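Local coordinates for transcription elongation factor SPT6 (Candida glabrata, PDB 3GXW), which probably acts as a histone H3-H4 chaperone that maintains chromatin structure during RNA polymerase II elongation, and is represented here by its SH2 domain, at residues S38-D43 against H58-E63; G31-R36 against L45-K50. The protein carries 2 engineered substitutions. All blocks are in the same frame, centred on the assembly; numbering follows the deposited sequence.

Contact 1 of 2, residues S38-D43 against H58-E63; sequences SSRGDD and HVDIQE. With NA (sodium ion), chain F.
Asp43 and Glu63 bring the loop and the strand together, their CA atoms 5.5 Å apart, and Glu63 N donates to Asp43 O over 2.9 Å. Farther back the loop lifts off the strand in a type I turn from Ser38 to Gly41, and side chains and water fill the interval. Ser38 OG accepts from Arg40 N (3.1 Å), an ST turn, while giving its own proton to water 1 at 2.7 Å. That water passes a hydrogen bond on to Asp60 OD1, 2.6 Å away, an oxygen that is also bonded to His44. Arg40, bent at chi2 and chi3, lays its guanidinium over the Asp60 carboxylate with the two planes 18° apart. The salt bridge is therefore long and purely electrostatic, Arg40 NH2 lying 3.9 Å from Asp60 OD2 with no N-H aimed at it. A sodium ion bridges the ends of the turn, taking Ser38 O at 2.5 Å and Gly41 O at 2.7 Å, along with three waters. The loop joins strands 33-37 and 44-52, the position of the SH2 BC loop, which usually helps to form the phosphate-binding pocket.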
# COMPACT_ATOMS: atom_id res chain seq x y z
N SER A 38 -9.18 -4.28 1.69
CA SER A 38 -9.94 -3.10 2.09
C SER A 38 -11.45 -3.27 1.95
O SER A 38 -11.93 -3.69 0.90
CB SER A 38 -9.53 -1.88 1.27
OG SER A 38 -10.42 -0.81 1.54
N SER A 39 -12.19 -2.90 2.99
CA SER A 39 -13.64 -2.99 2.98
C SER A 39 -14.30 -2.01 2.02
O SER A 39 -15.53 -1.97 1.93
CB SER A 39 -14.18 -2.78 4.40
OG SER A 39 -13.61 -1.63 5.00
N ARG A 40 -13.51 -1.20 1.32
CA ARG A 40 -14.07 -0.25 0.36
C ARG A 40 -14.74 -1.01 -0.79
O ARG A 40 -15.59 -0.47 -1.48
CB ARG A 40 -12.98 0.68 -0.18
CG ARG A 40 -12.67 1.87 0.73
CD ARG A 40 -13.81 2.89 0.71
NE ARG A 40 -13.91 3.58 -0.57
CZ ARG A 40 -13.09 4.56 -0.96
NH1 ARG A 40 -12.12 4.97 -0.14
NH2 ARG A 40 -13.24 5.13 -2.14
N GLY A 41 -14.36 -2.27 -0.97
CA GLY A 41 -14.95 -3.07 -2.03
C GLY A 41 -14.08 -4.24 -2.45
O GLY A 41 -12.90 -4.28 -2.11
N ASP A 42 -14.65 -5.17 -3.21
CA ASP A 42 -13.92 -6.34 -3.69
C ASP A 42 -12.80 -5.96 -4.66
O ASP A 42 -11.85 -6.72 -4.83
CB ASP A 42 -14.86 -7.32 -4.39
CG ASP A 42 -15.80 -8.03 -3.44
OD1 ASP A 42 -15.41 -8.25 -2.27
OD2 ASP A 42 -16.91 -8.39 -3.87
N ASP A 43 -12.91 -4.81 -5.31
CA ASP A 43 -11.85 -4.41 -6.24
C ASP A 43 -10.99 -3.29 -5.67
O ASP A 43 -10.40 -2.50 -6.41
CB ASP A 43 -12.43 -4.00 -7.60
CG ASP A 43 -13.24 -2.74 -7.53
OD1 ASP A 43 -12.67 -1.68 -7.18
OD2 ASP A 43 -14.45 -2.79 -7.83
N HIS A 58 -3.38 5.76 5.58
CA HIS A 58 -4.05 4.64 4.93
C HIS A 58 -4.53 5.21 3.60
O HIS A 58 -5.25 6.21 3.57
CB HIS A 58 -5.21 4.16 5.81
CG HIS A 58 -4.77 3.67 7.16
ND1 HIS A 58 -4.39 2.37 7.39
CD2 HIS A 58 -4.57 4.34 8.32
CE1 HIS A 58 -3.97 2.25 8.64
NE2 HIS A 58 -4.07 3.43 9.22
N VAL A 59 -4.10 4.59 2.51
CA VAL A 59 -4.42 5.05 1.16
C VAL A 59 -5.20 4.03 0.34
O VAL A 59 -4.83 2.86 0.26
CB VAL A 59 -3.12 5.40 0.39
CG1 VAL A 59 -3.47 5.98 -0.96
CG2 VAL A 59 -2.28 6.38 1.21
N ASP A 60 -6.27 4.48 -0.28
CA ASP A 60 -7.09 3.59 -1.09
C ASP A 60 -6.53 3.30 -2.47
O ASP A 60 -5.99 4.18 -3.13
CB ASP A 60 -8.49 4.20 -1.25
CG ASP A 60 -9.41 3.33 -2.07
OD1 ASP A 60 -9.74 2.22 -1.62
OD2 ASP A 60 -9.79 3.76 -3.19
N ILE A 61 -6.64 2.04 -2.89
CA ILE A 61 -6.22 1.62 -4.22
C ILE A 61 -7.51 1.11 -4.83
O ILE A 61 -8.19 0.28 -4.21
CB ILE A 61 -5.21 0.45 -4.19
CG1 ILE A 61 -3.91 0.87 -3.50
CG2 ILE A 61 -4.90 0.01 -5.62
CD1 ILE A 61 -2.91 -0.25 -3.38
N GLN A 62 -7.87 1.60 -6.01
CA GLN A 62 -9.11 1.15 -6.65
C GLN A 62 -8.84 0.64 -8.05
O GLN A 62 -8.22 1.33 -8.86
CB GLN A 62 -10.12 2.30 -6.73
CG GLN A 62 -11.52 1.85 -7.14
CD GLN A 62 -12.50 3.00 -7.25
OE1 GLN A 62 -12.37 4.01 -6.57
NE2 GLN A 62 -13.51 2.84 -8.11
N GLU A 63 -9.30 -0.57 -8.34
CA GLU A 63 -9.11 -1.15 -9.65
C GLU A 63 -10.30 -0.79 -10.54
O GLU A 63 -11.44 -0.82 -10.10
CB GLU A 63 -8.98 -2.67 -9.54
CG GLU A 63 -8.90 -3.39 -10.88
CD GLU A 63 -8.66 -4.88 -10.71
OE1 GLU A 63 -7.51 -5.27 -10.41
OE2 GLU A 63 -9.62 -5.66 -10.85
NA NA F . -12.34 -5.96 -0.07
O HOH W 1 -8.94 1.26 0.67
O HOH W 2 -9.78 -5.77 -0.52
O HOH W 3 -12.30 -8.34 -1.07
O HOH W 4 -14.96 -5.89 -0.03

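Contact 2 of 2, residues G31-R36 against L45-K50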
# COMPACT_ATOMS: atom_id res chain seq x y z
N GLY A 31 8.49 5.69 6.13
CA GLY A 31 8.17 5.41 4.75
C GLY A 31 7.89 3.95 4.44
O GLY A 31 7.43 3.64 3.34
N ASP A 32 8.15 3.05 5.39
CA ASP A 32 7.89 1.63 5.14
C ASP A 32 6.37 1.48 5.03
O ASP A 32 5.62 2.27 5.60
CB ASP A 32 8.43 0.75 6.26
CG ASP A 32 8.87 -0.63 5.76
OD1 ASP A 32 8.41 -1.03 4.66
OD2 ASP A 32 9.66 -1.30 6.44
N PHE A 33 5.93 0.45 4.31
CA PHE A 33 4.51 0.25 4.07
C PHE A 33 4.13 -1.20 3.78
O PHE A 33 4.99 -2.05 3.59
CB PHE A 33 4.11 1.07 2.85
CG PHE A 33 4.80 0.63 1.59
CD1 PHE A 33 4.19 -0.27 0.72
CD2 PHE A 33 6.08 1.08 1.28
CE1 PHE A 33 4.85 -0.71 -0.43
CE2 PHE A 33 6.75 0.64 0.13
CZ PHE A 33 6.13 -0.26 -0.73
N VAL A 34 2.83 -1.44 3.72
CA VAL A 34 2.29 -2.76 3.41
C VAL A 34 1.03 -2.57 2.57
O VAL A 34 0.41 -1.50 2.60
CB VAL A 34 1.90 -3.56 4.68
CG1 VAL A 34 3.11 -3.75 5.57
CG2 VAL A 34 0.78 -2.85 5.44
N ILE A 35 0.68 -3.60 1.81
CA ILE A 35 -0.53 -3.59 1.00
C ILE A 35 -1.46 -4.59 1.69
O ILE A 35 -1.01 -5.64 2.13
CB ILE A 35 -0.26 -4.08 -0.44
CG1 ILE A 35 0.88 -3.27 -1.07
CG2 ILE A 35 -1.54 -3.94 -1.27
CD1 ILE A 35 0.57 -1.82 -1.30
N ARG A 36 -2.74 -4.26 1.78
CA ARG A 36 -3.70 -5.13 2.46
C ARG A 36 -5.10 -5.02 1.85
O ARG A 36 -5.36 -4.15 1.02
CB ARG A 36 -3.78 -4.75 3.94
CG ARG A 36 -4.20 -3.30 4.18
CD ARG A 36 -4.24 -2.95 5.67
NE ARG A 36 -4.56 -1.54 5.91
CZ ARG A 36 -5.78 -1.01 5.81
NH1 ARG A 36 -6.82 -1.78 5.48
NH2 ARG A 36 -5.96 0.28 6.04
N LEU A 45 -8.03 -2.13 -2.50
CA LEU A 45 -6.95 -2.57 -1.63
C LEU A 45 -6.60 -1.32 -0.85
O LEU A 45 -7.12 -0.24 -1.13
CB LEU A 45 -5.74 -3.05 -2.43
CG LEU A 45 -5.88 -4.37 -3.20
CD1 LEU A 45 -4.66 -4.57 -4.07
CD2 LEU A 45 -6.04 -5.54 -2.22
N ALA A 46 -5.72 -1.45 0.13
CA ALA A 46 -5.32 -0.29 0.91
C ALA A 46 -3.82 -0.35 1.13
O ALA A 46 -3.24 -1.43 1.23
CB ALA A 46 -6.04 -0.27 2.26
N ILE A 47 -3.21 0.83 1.18
CA ILE A 47 -1.79 0.93 1.46
C ILE A 47 -1.70 1.62 2.82
O ILE A 47 -2.34 2.65 3.03
CB ILE A 47 -1.05 1.82 0.45
CG1 ILE A 47 -1.24 1.28 -0.96
CG2 ILE A 47 0.43 1.87 0.80
CD1 ILE A 47 -0.73 2.22 -2.03
N THR A 48 -0.93 1.05 3.74
CA THR A 48 -0.74 1.68 5.04
C THR A 48 0.76 1.93 5.12
O THR A 48 1.56 1.01 4.97
CB THR A 48 -1.18 0.77 6.20
OG1 THR A 48 -2.59 0.54 6.13
CG2 THR A 48 -0.85 1.45 7.53
N TRP A 49 1.15 3.19 5.30
CA TRP A 49 2.56 3.53 5.39
C TRP A 49 2.85 4.48 6.55
O TRP A 49 1.98 5.21 7.00
CB TRP A 49 3.08 4.13 4.07
CG TRP A 49 2.49 5.45 3.67
CD1 TRP A 49 1.25 5.68 3.15
CD2 TRP A 49 3.15 6.72 3.69
NE1 TRP A 49 1.10 7.01 2.83
CE2 TRP A 49 2.26 7.67 3.16
CE3 TRP A 49 4.42 7.14 4.11
CZ2 TRP A 49 2.59 9.03 3.03
CZ3 TRP A 49 4.76 8.49 3.98
CH2 TRP A 49 3.84 9.41 3.44
N LYS A 50 4.09 4.45 7.02
CA LYS A 50 4.52 5.27 8.15
C LYS A 50 5.05 6.64 7.72
O LYS A 50 6.04 6.74 7.00
CB LYS A 50 5.61 4.51 8.92
CG LYS A 50 6.03 5.13 10.23
CD LYS A 50 7.12 4.28 10.88
CE LYS A 50 7.59 4.89 12.20
NZ LYS A 50 8.67 4.09 12.81
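Arg36 and Thr48 meet above a regular antiparallel pairing, in which Val34 with Thr48 and Arg36 with Ala46 form the hydrogen-bonded pairs. The strand axes run at 163° and approach to 4.8 Å. Packing is tight on the face that carries Phe33, Ile35, Ile47 and Trp49: Ile35 CD1 lies 3.6 Å from Ile47 CG1, the two side chains running alongside each other, and Phe33 CB sits 3.5 Å from Trp49 CB. Helix 86-99 closes over this face. On the other face, Val34 and Thr48 pack side by side beneath helix 18-25. Toward Gly31 the backbones stay bonded, Gly31 N reaching Lys50 O at 2.8 Å, but the side chains engage less: the partly exposed Trp49 meets Gly31 CA only at its ring edge (CE3, 4.2 Å), and Lys50 runs out to the carbonyls of Lys28 and Arg26. At the partly exposed opposite end, Arg36 has CG between its backbone N and carbonyl carbon (chi1 59°), which carries the extended chain back across the neighbouring strand. Its guanidinium lies with one face centred over Ala46 CB, and NE donates in plane to Thr48 OG1 at 2.9 Å. NH2 adds a weak bond to the same oxygen and a further one to His58, so the group's rotation is well fixed. Arg36 closes the sequence Phe33-Val34-Ile35-Arg36, which matches the SH2 FLVR motif, whose arginine classically binds phosphate.

Strand 44-52 joins the two contacts, pairing with strand 33-37 in contact 2 and with strand 55-63, which carries one side of contact 1. Across that second seam Val59 N lies 2.7 Å from Ile47 O and Ile61 N 2.9 Å from Leu45 O, both probable hydrogen bonds, and Ile61 CD1 packs 3.3 Å from Ile47 CG1. The contact centres are about 12 Å apart, yet both reach one bound succinate, probably from the crystallisation liquor: Ser39 OG of the loop and Arg36 NH1 of the strand each bond to it. Its position is consistent with the phosphate pocket of SH2 domains, the sheet supplying the arginine and the loop a hydroxyl.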